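Local structure of papain-like protease (4RNA) at residues Leu32-Phe37 with Asp41-Ile46; Tyr86-Ala91 with Leu153-Gly158; Asn16-Val21 with Ala64-Ala69. The protein is a papain-like cysteine protease of the MERS coronavirus that probably cleaves the viral replicase polyprotein and, as in related coronaviruses, removes ubiquitin-like modifiers from host proteins. All coordinates share one frame; numbering follows the deposited sequence.

Contact 1: residues Leu32-Phe37 with Asp41-Ile46; sequences LGCVFF and DISDTI
Val35 and Ile42 join the two arms of a tight beta hairpin, built from strands 35-37 and 40-41, at one edge of the N-terminal ubiquitin-like domain; just past the returning strand the chain bends in an Asx turn at Asp41. The backbone N of Ile42 gives a hydrogen bond to Val35 O, 3.0 Å away. One step further, Val35 N points instead at a side chain, donating to Ser43 OG over 3.1 Å with 151° at the hydrogen. That hydroxyl in turn donates to Asp41 OD1, reaching it from the side of the other carboxylate oxygen. Ser43 N also donates to Asp41 OD1, at 2.9 Å, closing the Asx turn, so two bonds grip this one oxygen and restrict the rotation of the carboxylate.

Phe36 and Asp41 form a non-hydrogen-bonded pair, and their side chains share a face of the sheet. Asp41 CB rests over the face of the Phe36 ring, 4.1 Å from its centroid, a CH-pi contact. Beside this, Val35 CG2 meets Ile42 CG1, and Ile42 CD1 reaches Phe37 CB at 3.8 Å.

Strand 55-58 flanks strand 35-37, with Phe36 bonded through its backbone to Tyr57, while the ring of Tyr86 meets Phe36 edge-to-face. With CG anti to the backbone N of Asp41 (chi1 -174°), the carboxylate swings toward Cys34, bringing OD2 to 3.6 Å from Cys34 SG.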
loop_
_atom_site.group_PDB
_atom_site.type_symbol
_atom_site.label_atom_id
_atom_site.label_comp_id
_atom_site.label_asym_id
_atom_site.label_seq_id
_atom_site.Cartn_x
_atom_site.Cartn_y
_atom_site.Cartn_z
ATOM N N LEU A 32 16.556 -20.186 -12.877
ATOM C CA LEU A 32 16.749 -18.702 -12.833
ATOM C C LEU A 32 15.798 -18.023 -11.842
ATOM O O LEU A 32 16.211 -17.362 -10.913
ATOM C CB LEU A 32 16.558 -18.173 -14.251
ATOM C CG LEU A 32 16.779 -16.749 -14.679
ATOM C CD1 LEU A 32 18.207 -16.296 -14.292
ATOM C CD2 LEU A 32 16.462 -16.651 -16.209
ATOM N N GLY A 33 14.499 -18.190 -12.020
ATOM C CA GLY A 33 13.571 -17.557 -11.070
ATOM C C GLY A 33 12.299 -17.275 -11.822
ATOM O O GLY A 33 12.116 -17.872 -12.899
ATOM N N CYS A 34 11.466 -16.381 -11.284
ATOM C CA CYS A 34 10.192 -15.995 -11.884
ATOM C C CYS A 34 10.509 -15.052 -13.048
ATOM O O CYS A 34 11.134 -14.001 -12.849
ATOM C CB CYS A 34 9.319 -15.254 -10.874
ATOM S SG CYS A 34 7.759 -14.739 -11.662
ATOM N N VAL A 35 10.073 -15.425 -14.244
ATOM C CA VAL A 35 10.474 -14.646 -15.440
ATOM C C VAL A 35 9.279 -14.389 -16.334
ATOM O O VAL A 35 8.410 -15.270 -16.546
ATOM C CB VAL A 35 11.579 -15.365 -16.294
ATOM C CG1 VAL A 35 12.956 -15.266 -15.661
ATOM C CG2 VAL A 35 11.189 -16.808 -16.522
ATOM N N PHE A 36 9.265 -13.193 -16.902
ATOM C CA PHE A 36 8.156 -12.852 -17.838
ATOM C C PHE A 36 8.766 -12.663 -19.216
ATOM O O PHE A 36 9.888 -12.123 -19.353
ATOM C CB PHE A 36 7.493 -11.523 -17.438
ATOM C CG PHE A 36 6.525 -11.660 -16.295
ATOM C CD1 PHE A 36 6.967 -12.041 -15.060
ATOM C CD2 PHE A 36 5.128 -11.522 -16.526
ATOM C CE1 PHE A 36 6.073 -12.192 -13.991
ATOM C CE2 PHE A 36 4.222 -11.651 -15.472
ATOM C CZ PHE A 36 4.703 -12.014 -14.212
ATOM N N PHE A 37 7.995 -13.014 -20.235
ATOM C CA PHE A 37 8.372 -12.757 -21.618
ATOM C C PHE A 37 7.145 -12.308 -22.374
ATOM O O PHE A 37 6.100 -12.990 -22.374
ATOM C CB PHE A 37 8.924 -14.023 -22.274
ATOM C CG PHE A 37 9.232 -13.860 -23.745
ATOM C CD1 PHE A 37 10.415 -13.234 -24.165
ATOM C CD2 PHE A 37 8.342 -14.334 -24.719
ATOM C CE1 PHE A 37 10.705 -13.082 -25.529
ATOM C CE2 PHE A 37 8.619 -14.173 -26.078
ATOM C CZ PHE A 37 9.803 -13.556 -26.486
ATOM N N ASP A 41 4.027 -14.789 -17.677
ATOM C CA ASP A 41 4.889 -15.494 -16.751
ATOM C C ASP A 41 5.172 -16.884 -17.344
ATOM O O ASP A 41 4.254 -17.719 -17.474
ATOM C CB ASP A 41 4.188 -15.663 -15.410
ATOM C CG ASP A 41 5.089 -16.267 -14.336
ATOM O OD1 ASP A 41 6.140 -16.912 -14.601
ATOM O OD2 ASP A 41 4.779 -16.051 -13.144
ATOM N N ILE A 42 6.426 -17.121 -17.705
ATOM C CA ILE A 42 6.853 -18.399 -18.291
ATOM C C ILE A 42 7.698 -19.267 -17.364
ATOM O O ILE A 42 8.347 -20.233 -17.801
ATOM C CB ILE A 42 7.497 -18.160 -19.695
ATOM C CG1 ILE A 42 8.760 -17.294 -19.549
ATOM C CG2 ILE A 42 6.520 -17.438 -20.605
ATOM C CD1 ILE A 42 9.751 -17.361 -20.716
ATOM N N SER A 43 7.698 -18.945 -16.062
ATOM C CA SER A 43 8.588 -19.581 -15.057
ATOM C C SER A 43 8.540 -21.109 -15.095
ATOM O O SER A 43 9.535 -21.756 -14.914
ATOM C CB SER A 43 8.265 -19.163 -13.602
ATOM O OG SER A 43 8.229 -17.736 -13.475
ATOM N N ASP A 44 7.345 -21.636 -15.281
ATOM C CA ASP A 44 7.116 -23.070 -15.170
ATOM C C ASP A 44 7.118 -23.791 -16.521
ATOM O O ASP A 44 6.615 -24.918 -16.630
ATOM C CB ASP A 44 5.827 -23.332 -14.362
ATOM C CG ASP A 44 6.033 -23.077 -12.870
ATOM O OD1 ASP A 44 7.108 -23.411 -12.281
ATOM O OD2 ASP A 44 5.109 -22.525 -12.271
ATOM N N THR A 45 7.688 -23.130 -17.531
ATOM C CA THR A 45 7.969 -23.722 -18.825
ATOM C C THR A 45 9.437 -24.062 -18.927
ATOM O O THR A 45 10.286 -23.601 -18.110
ATOM C CB THR A 45 7.504 -22.831 -19.993
ATOM O OG1 THR A 45 8.378 -21.702 -20.119
ATOM C CG2 THR A 45 6.049 -22.361 -19.774
ATOM N N ILE A 46 9.751 -24.920 -19.903
ATOM C CA ILE A 46 11.153 -25.324 -20.133
ATOM C C ILE A 46 11.730 -24.458 -21.239
ATOM O O ILE A 46 11.110 -24.308 -22.316
ATOM C CB ILE A 46 11.271 -26.821 -20.584
ATOM C CG1 ILE A 46 10.563 -27.779 -19.600
ATOM C CG2 ILE A 46 12.745 -27.194 -20.759
ATOM C CD1 ILE A 46 11.289 -27.958 -18.286
#

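Contact 2: residues Tyr86-Ala91 with Leu153-Gly158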
loop_
_atom_site.group_PDB
_atom_site.type_symbol
_atom_site.label_atom_id
_atom_site.label_comp_id
_atom_site.label_asym_id
_atom_site.label_seq_id
_atom_site.Cartn_x
_atom_site.Cartn_y
_atom_site.Cartn_z
ATOM N N TYR A 86 4.295 -6.543 -13.405
ATOM C CA TYR A 86 4.357 -7.119 -14.698
ATOM C C TYR A 86 3.000 -7.705 -14.950
ATOM O O TYR A 86 2.548 -7.527 -16.057
ATOM C CB TYR A 86 5.370 -8.278 -14.859
ATOM C CG TYR A 86 6.869 -7.892 -14.701
ATOM C CD1 TYR A 86 7.313 -6.594 -14.984
ATOM C CD2 TYR A 86 7.802 -8.854 -14.346
ATOM C CE1 TYR A 86 8.668 -6.259 -14.836
ATOM C CE2 TYR A 86 9.170 -8.520 -14.203
ATOM C CZ TYR A 86 9.567 -7.226 -14.459
ATOM O OH TYR A 86 10.937 -6.951 -14.267
ATOM N N SER A 87 2.349 -8.315 -13.937
ATOM C CA SER A 87 0.969 -8.899 -14.170
ATOM C C SER A 87 -0.058 -7.789 -14.442
ATOM O O SER A 87 -0.998 -8.018 -15.221
ATOM C CB SER A 87 0.432 -9.701 -12.947
ATOM O OG SER A 87 1.395 -10.653 -12.501
ATOM N N LEU A 88 0.005 -6.680 -13.675
ATOM C CA LEU A 88 -0.903 -5.518 -13.888
ATOM C C LEU A 88 -0.777 -4.986 -15.295
ATOM O O LEU A 88 -1.801 -4.739 -15.936
ATOM C CB LEU A 88 -0.655 -4.370 -12.905
ATOM C CG LEU A 88 -1.240 -4.776 -11.551
ATOM C CD1 LEU A 88 -0.558 -4.018 -10.438
ATOM C CD2 LEU A 88 -2.754 -4.690 -11.478
ATOM N N LYS A 89 0.476 -4.748 -15.732
ATOM C CA LYS A 89 0.745 -4.271 -17.118
ATOM C C LYS A 89 0.037 -5.151 -18.195
ATOM O O LYS A 89 -0.779 -4.652 -19.045
ATOM C CB LYS A 89 2.261 -4.067 -17.267
ATOM C CG LYS A 89 2.672 -3.419 -18.552
ATOM C CD LYS A 89 4.155 -3.206 -18.575
ATOM C CE LYS A 89 4.531 -3.226 -20.024
ATOM N NZ LYS A 89 5.770 -2.438 -20.183
ATOM N N ALA A 90 0.232 -6.463 -18.082
ATOM C CA ALA A 90 -0.493 -7.421 -18.939
ATOM C C ALA A 90 -2.014 -7.204 -18.859
ATOM O O ALA A 90 -2.675 -7.091 -19.883
ATOM C CB ALA A 90 -0.120 -8.865 -18.564
ATOM N N ALA A 91 -2.577 -7.153 -17.654
ATOM C CA ALA A 91 -4.026 -6.968 -17.500
ATOM C C ALA A 91 -4.518 -5.576 -17.960
ATOM O O ALA A 91 -5.501 -5.475 -18.662
ATOM C CB ALA A 91 -4.452 -7.226 -16.059
ATOM N N LEU A 153 1.644 1.008 -13.068
ATOM C CA LEU A 153 2.451 1.459 -11.964
ATOM C C LEU A 153 1.694 2.079 -10.766
ATOM O O LEU A 153 2.017 1.792 -9.608
ATOM C CB LEU A 153 3.487 2.449 -12.462
ATOM C CG LEU A 153 4.742 1.879 -13.153
ATOM C CD1 LEU A 153 5.612 3.040 -13.601
ATOM C CD2 LEU A 153 5.562 0.931 -12.276
ATOM N N ILE A 154 0.702 2.946 -11.035
ATOM C CA ILE A 154 -0.140 3.493 -9.995
ATOM C C ILE A 154 -0.756 2.328 -9.255
ATOM O O ILE A 154 -0.754 2.334 -8.026
ATOM C CB ILE A 154 -1.251 4.429 -10.578
ATOM C CG1 ILE A 154 -0.660 5.731 -11.071
ATOM C CG2 ILE A 154 -2.391 4.668 -9.584
ATOM C CD1 ILE A 154 -1.772 6.567 -11.688
ATOM N N MET A 155 -1.311 1.352 -9.961
ATOM C CA MET A 155 -1.882 0.191 -9.298
ATOM C C MET A 155 -0.856 -0.623 -8.437
ATOM O O MET A 155 -1.185 -1.077 -7.303
ATOM C CB MET A 155 -2.559 -0.696 -10.349
ATOM C CG MET A 155 -3.818 -0.041 -10.833
ATOM S SD MET A 155 -4.519 -1.074 -12.114
ATOM C CE MET A 155 -5.577 -2.107 -11.092
ATOM N N ALA A 156 0.379 -0.766 -8.943
ATOM C CA ALA A 156 1.424 -1.527 -8.250
ATOM C C ALA A 156 1.859 -0.795 -7.003
ATOM O O ALA A 156 1.805 -1.366 -5.882
ATOM C CB ALA A 156 2.602 -1.853 -9.190
ATOM N N TYR A 157 2.194 0.491 -7.172
ATOM C CA TYR A 157 2.587 1.316 -6.028
ATOM C C TYR A 157 1.399 1.496 -5.040
ATOM O O TYR A 157 1.619 1.605 -3.847
ATOM C CB TYR A 157 3.049 2.689 -6.506
ATOM C CG TYR A 157 4.456 2.706 -7.068
ATOM C CD1 TYR A 157 5.577 2.378 -6.257
ATOM C CD2 TYR A 157 4.671 3.022 -8.407
ATOM C CE1 TYR A 157 6.873 2.367 -6.783
ATOM C CE2 TYR A 157 5.964 2.993 -8.965
ATOM C CZ TYR A 157 7.056 2.692 -8.144
ATOM O OH TYR A 157 8.304 2.689 -8.671
ATOM N N GLY A 158 0.154 1.427 -5.537
ATOM C CA GLY A 158 -1.035 1.690 -4.708
ATOM C C GLY A 158 -1.609 0.420 -4.056
ATOM O O GLY A 158 -2.506 0.462 -3.221
#
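Leu88 of helix 81-92 packs against Met155 and Ala156 of helix 148-158 in a small, wholly apolar helix-helix contact inside the helical thumb subdomain, within the peptidase core. No hydrogen bond or ion pair crosses between the two segments. They bury only 138 Å² in all, and the burial falls on three side chains that are themselves shielded from solvent. Leu88 and Ala156 mark the nearest approach of the backbones, with their CA atoms 7.3 Å apart.

Leu88 alone makes the contact from the 86-91 side. Its two methyls part company: CD1 of Leu88 is pressed onto the backbone of the other helix, 3.7 Å from Ala156 N, and also lies 4.0 Å from Ala156 CB. The CD2 branch of Leu88 turns to the methionine and meets Met155 CE at 3.8 Å. Met155 is straight as far as SD but bends there (chi3 91°), which folds its terminal methyl round to CD2 of Leu88, while Met155 CB stays 3.9 Å from Leu88 CD1. Met155 thus touches Leu88 with both its CB and its terminal methyl.

Helix 115-122 lies beyond, with Met155 resting on Leu115 and on Tyr114, the residue directly after Cys113, which is present as S-mercaptocysteine. Outside the apolar patch, a salt bridge from Lys89 NZ to Asp149 and a bond from Arg84 NH1 to Ala156 O add directional links between the same helices. Between segments 86-91 and 153-158 themselves, cohesion rests on van der Waals packing and the burial of apolar surface.

Contact 3: residues Asn16-Val21 with Ala64-Ala69; sequences NFRTVV and ADETKA
Arg18, on strand 18-23, and Glu66, in the first turn of helix 64-74, form the salt bridge at the centre of this contact. Arg18 NE donates to Glu66 OE2 at 2.7 Å, almost straight at 173° and within the guanidinium plane. The carboxylate is turned 65° from that plane, and OE2 is met obliquely from above the carboxylate plane. This twist spoils a paired, side-on grip: Arg18 NH2 makes only weak bonds, to Glu66 OE1 at 3.2 Å and to OE2 of the same carboxylate at 3.4 Å.

Glu66 OE1 has a second, backbone donor, Thr63 N, just before the helix, which helps fix the carboxylate. Tyr226 of the second subunit adds a cation-pi contact to Arg18. Nearby, Asn16 ND2 bonds to Asp13 and touches Ala69 across the contact through CB of Ala69, 4.2 Å away.

Glu66 thus makes the backward bond to the residue preceding its helix that is familiar from helix N-termini, while Arg18 ties that first turn to the outermost strand of the ubiquitin-like sheet within this chain, which the second subunit meets through backbone bonds from Thr19, at the junction with the thumb.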
loop_
_atom_site.group_PDB
_atom_site.type_symbol
_atom_site.label_atom_id
_atom_site.label_comp_id
_atom_site.label_asym_id
_atom_site.label_seq_id
_atom_site.Cartn_x
_atom_site.Cartn_y
_atom_site.Cartn_z
ATOM N N ASN A 16 19.684 -2.475 -18.258
ATOM C CA ASN A 16 20.813 -3.317 -17.878
ATOM C C ASN A 16 20.461 -4.792 -18.067
ATOM O O ASN A 16 19.343 -5.231 -17.689
ATOM C CB ASN A 16 21.232 -3.041 -16.444
ATOM C CG ASN A 16 21.608 -1.614 -16.241
ATOM O OD1 ASN A 16 22.772 -1.254 -16.443
ATOM N ND2 ASN A 16 20.653 -0.789 -15.766
ATOM N N PHE A 17 21.373 -5.518 -18.732
ATOM C CA PHE A 17 21.140 -6.902 -19.151
ATOM C C PHE A 17 22.305 -7.772 -18.738
ATOM O O PHE A 17 23.466 -7.321 -18.764
ATOM C CB PHE A 17 20.886 -7.028 -20.658
ATOM C CG PHE A 17 19.657 -6.317 -21.121
ATOM C CD1 PHE A 17 19.682 -4.965 -21.369
ATOM C CD2 PHE A 17 18.428 -7.014 -21.325
ATOM C CE1 PHE A 17 18.573 -4.270 -21.799
ATOM C CE2 PHE A 17 17.310 -6.300 -21.762
ATOM C CZ PHE A 17 17.362 -4.949 -21.997
ATOM N N ARG A 18 22.006 -8.970 -18.252
ATOM C CA ARG A 18 23.039 -9.981 -18.058
ATOM C C ARG A 18 22.743 -11.162 -18.862
ATOM O O ARG A 18 21.518 -11.546 -19.053
ATOM C CB ARG A 18 23.280 -10.383 -16.585
ATOM C CG ARG A 18 22.108 -10.993 -15.922
ATOM C CD ARG A 18 22.448 -11.627 -14.574
ATOM N NE ARG A 18 21.192 -11.856 -13.844
ATOM C CZ ARG A 18 20.834 -12.972 -13.236
ATOM N NH1 ARG A 18 21.634 -14.024 -13.249
ATOM N NH2 ARG A 18 19.675 -13.008 -12.592
ATOM N N THR A 19 23.826 -11.740 -19.362
ATOM C CA THR A 19 23.693 -12.940 -20.157
ATOM C C THR A 19 23.688 -14.180 -19.264
ATOM O O THR A 19 24.559 -14.398 -18.475
ATOM C CB THR A 19 24.752 -13.096 -21.249
ATOM O OG1 THR A 19 24.734 -11.921 -22.055
ATOM C CG2 THR A 19 24.407 -14.391 -22.104
ATOM N N VAL A 20 22.668 -15.017 -19.451
ATOM C CA VAL A 20 22.578 -16.233 -18.643
ATOM C C VAL A 20 22.455 -17.393 -19.627
ATOM O O VAL A 20 21.686 -17.303 -20.581
ATOM C CB VAL A 20 21.350 -16.188 -17.659
ATOM C CG1 VAL A 20 21.221 -17.503 -16.896
ATOM C CG2 VAL A 20 21.551 -15.020 -16.661
ATOM N N VAL A 21 23.200 -18.472 -19.377
ATOM C CA VAL A 21 23.101 -19.684 -20.206
ATOM C C VAL A 21 22.168 -20.711 -19.519
ATOM O O VAL A 21 22.374 -21.038 -18.340
ATOM C CB VAL A 21 24.517 -20.296 -20.401
ATOM C CG1 VAL A 21 24.427 -21.636 -21.123
ATOM C CG2 VAL A 21 25.411 -19.319 -21.158
ATOM N N ALA A 64 22.915 -8.821 -6.860
ATOM C CA ALA A 64 23.149 -7.571 -6.272
ATOM C C ALA A 64 23.016 -6.440 -7.283
ATOM O O ALA A 64 22.466 -5.408 -6.916
ATOM C CB ALA A 64 24.543 -7.546 -5.632
ATOM N N ASP A 65 23.520 -6.606 -8.513
ATOM C CA ASP A 65 23.459 -5.518 -9.505
ATOM C C ASP A 65 22.002 -5.235 -9.825
ATOM O O ASP A 65 21.609 -4.077 -9.994
ATOM C CB ASP A 65 24.215 -5.797 -10.815
ATOM C CG ASP A 65 25.768 -5.871 -10.622
ATOM O OD1 ASP A 65 26.258 -5.023 -9.910
ATOM O OD2 ASP A 65 26.479 -6.779 -11.161
ATOM N N GLU A 66 21.215 -6.306 -9.970
ATOM C CA GLU A 66 19.822 -6.096 -10.329
ATOM C C GLU A 66 19.031 -5.411 -9.204
ATOM O O GLU A 66 18.154 -4.592 -9.488
ATOM C CB GLU A 66 19.172 -7.416 -10.717
ATOM C CG GLU A 66 19.672 -7.880 -12.073
ATOM C CD GLU A 66 19.413 -9.368 -12.314
ATOM O OE1 GLU A 66 19.286 -10.111 -11.313
ATOM O OE2 GLU A 66 19.418 -9.784 -13.524
ATOM N N THR A 67 19.337 -5.768 -7.952
ATOM C CA THR A 67 18.728 -5.135 -6.797
ATOM C C THR A 67 18.942 -3.611 -6.813
ATOM O O THR A 67 18.012 -2.800 -6.605
ATOM C CB THR A 67 19.300 -5.753 -5.505
ATOM O OG1 THR A 67 18.772 -7.080 -5.415
ATOM C CG2 THR A 67 18.875 -4.996 -4.348
ATOM N N LYS A 68 20.174 -3.224 -7.109
ATOM C CA LYS A 68 20.478 -1.814 -7.275
ATOM C C LYS A 68 19.832 -1.143 -8.495
ATOM O O LYS A 68 19.406 0.003 -8.392
ATOM C CB LYS A 68 21.997 -1.648 -7.296
ATOM C CG LYS A 68 22.461 -0.213 -7.442
ATOM C CD LYS A 68 23.957 -0.159 -7.149
ATOM C CE LYS A 68 24.674 0.891 -7.971
ATOM N NZ LYS A 68 26.110 0.506 -8.057
ATOM N N ALA A 69 19.774 -1.838 -9.647
ATOM C CA ALA A 69 19.065 -1.315 -10.806
ATOM C C ALA A 69 17.573 -1.145 -10.482
ATOM O O ALA A 69 16.947 -0.132 -10.857
ATOM C CB ALA A 69 19.255 -2.210 -12.017
#

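How the contacts relate
Contact 2 lies deepest, its centre about 12 Å from the centre of the chain. Contacts 1 and 3 have centres about 30 and 29 Å out, in or beside the ubiquitin-like domain, yet contact 1 is buried though peripheral, while contact 3 is only partly buried. Contacts 1 and 3 reach opposite outer strands of the same five-stranded sheet, and the loop closed by contact 3 encloses contact 1; Leu32 CD1 packs 4.0 Å from Arg18 NH2. Contact 1 meets contact 2 where the hairpin touches helix 81-92, Phe36 CZ lying 4.0 Å from Ser87 OG. Chemistry follows position: methyl packing in the helical core, a backbone-and-hydroxyl network in the hairpin, and an ion pair at the subunit-facing strand.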